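Side-chain contact in probable glutathione S-transferase (Pseudomonas aeruginosa, PDB 6JWK), which probably isomerises maleylpyruvate, as a zeta-class member of the glutathione S-transferase superfamily: residues G121-A124 with E125-Q128. Sequence-based numbering, arbitrary orientation.
Sequences GIDA and EDRQ
Arg127 folds its side chain back over the start of its own helix and lays one guanidinium face on Ala124, whose CA sits 3.5 Å above the plane, over its centre. Bends at chi2 and chi3 (50°) turn the chain toward the preceding loop, where Arg127 NH1 donates to Ile122 O at 3.0 Å. That bond is fairly straight (160°): the oxygen lies in the guanidinium plane and offers a lone pair, so the backbone under the face and the bond at the edge together should limit the rotation of the group. The N-cap is Asp123, its CG between the backbone N and carbonyl carbon (chi1 50°), which brings Asp123 OD1 2.8 Å from Asp126 N in a capping bond. Asp123 O accepts from Arg127 N, and Ala124 O from Gln128 N. Asp123 OD1 also lies 2.8 Å from Asp126 OD2, a closeness that would be eased if one acid carried a proton; Asp126 OD1 makes a salt bridge with Arg129. Ile122 crosses Asp126 at about a right angle, Ile122 CG2 being 3.3 Å from Asp126 CB, and both pack on Leu120 of the second subunit. At the surface of the GST C-terminal region, this cap begins helix 124-149 directly after the short loop that leaves helix 110-120.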
loop_
_atom_site.group_PDB
_atom_site.type_symbol
_atom_site.label_atom_id
_atom_site.label_comp_id
_atom_site.label_asym_id
_atom_site.label_seq_id
_atom_site.Cartn_x
_atom_site.Cartn_y
_atom_site.Cartn_z
ATOM N N GLY B 121 14.015 -20.706 -9.996
ATOM C CA GLY B 121 13.592 -21.712 -10.997
ATOM C C GLY B 121 12.237 -22.353 -10.704
ATOM O O GLY B 121 12.121 -23.587 -10.854
ATOM N N ILE B 122 11.231 -21.572 -10.302
ATOM C CA ILE B 122 9.845 -22.079 -10.023
ATOM C C ILE B 122 9.101 -22.157 -11.364
ATOM O O ILE B 122 9.138 -21.140 -12.106
ATOM C CB ILE B 122 9.130 -21.151 -9.014
ATOM C CG1 ILE B 122 9.970 -20.927 -7.750
ATOM C CG2 ILE B 122 7.741 -21.671 -8.678
ATOM C CD1 ILE B 122 10.261 -22.202 -6.965
ATOM N N ASP B 123 8.490 -23.307 -11.711
ATOM C CA ASP B 123 7.829 -23.456 -13.047
ATOM C C ASP B 123 6.482 -22.711 -13.049
ATOM O O ASP B 123 6.001 -22.345 -11.937
ATOM C CB ASP B 123 7.615 -24.917 -13.467
ATOM C CG ASP B 123 6.943 -25.741 -12.392
ATOM O OD1 ASP B 123 6.111 -25.185 -11.654
ATOM O OD2 ASP B 123 7.272 -26.922 -12.286
ATOM N N ALA B 124 5.909 -22.541 -14.254
ATOM C CA ALA B 124 4.604 -21.898 -14.571
ATOM C C ALA B 124 3.494 -22.448 -13.670
ATOM O O ALA B 124 2.617 -21.644 -13.262
ATOM C CB ALA B 124 4.270 -22.099 -16.027
ATOM N N GLU B 125 3.539 -23.750 -13.370
ATOM C CA GLU B 125 2.523 -24.456 -12.546
ATOM C C GLU B 125 2.635 -24.023 -11.088
ATOM O O GLU B 125 1.597 -23.857 -10.435
ATOM C CB GLU B 125 2.673 -25.977 -12.670
ATOM C CG GLU B 125 2.208 -26.757 -11.449
ATOM C CD GLU B 125 2.210 -28.261 -11.695
ATOM O OE1 GLU B 125 3.242 -28.920 -11.411
ATOM O OE2 GLU B 125 1.191 -28.774 -12.197
ATOM N N ASP B 126 3.842 -23.953 -10.536
ATOM C CA ASP B 126 4.001 -23.528 -9.117
ATOM C C ASP B 126 3.729 -22.023 -9.036
ATOM O O ASP B 126 3.163 -21.616 -8.035
ATOM C CB ASP B 126 5.355 -23.952 -8.556
ATOM C CG ASP B 126 5.432 -25.457 -8.409
ATOM O OD1 ASP B 126 4.573 -26.015 -7.698
ATOM O OD2 ASP B 126 6.313 -26.046 -9.044
ATOM N N ARG B 127 4.116 -21.267 -10.063
ATOM C CA ARG B 127 3.851 -19.806 -10.188
ATOM C C ARG B 127 2.340 -19.555 -10.158
ATOM O O ARG B 127 1.910 -18.767 -9.275
ATOM C CB ARG B 127 4.485 -19.219 -11.449
ATOM C CG ARG B 127 5.773 -18.480 -11.134
ATOM C CD ARG B 127 6.850 -18.689 -12.151
ATOM N NE ARG B 127 6.347 -18.455 -13.488
ATOM C CZ ARG B 127 6.801 -19.077 -14.558
ATOM N NH1 ARG B 127 7.750 -19.981 -14.442
ATOM N NH2 ARG B 127 6.301 -18.804 -15.737
ATOM N N GLN B 128 1.597 -20.179 -11.091
ATOM C CA GLN B 128 0.117 -20.335 -11.072
ATOM C C GLN B 128 -0.398 -20.490 -9.636
ATOM O O GLN B 128 -1.309 -19.707 -9.241
ATOM C CB GLN B 128 -0.281 -21.567 -11.899
ATOM C CG GLN B 128 -1.576 -22.249 -11.427
ATOM C CD GLN B 128 -2.646 -21.258 -11.735
ATOM O OE1 GLN B 128 -2.396 -20.383 -12.551
ATOM N NE2 GLN B 128 -3.762 -21.314 -11.042
#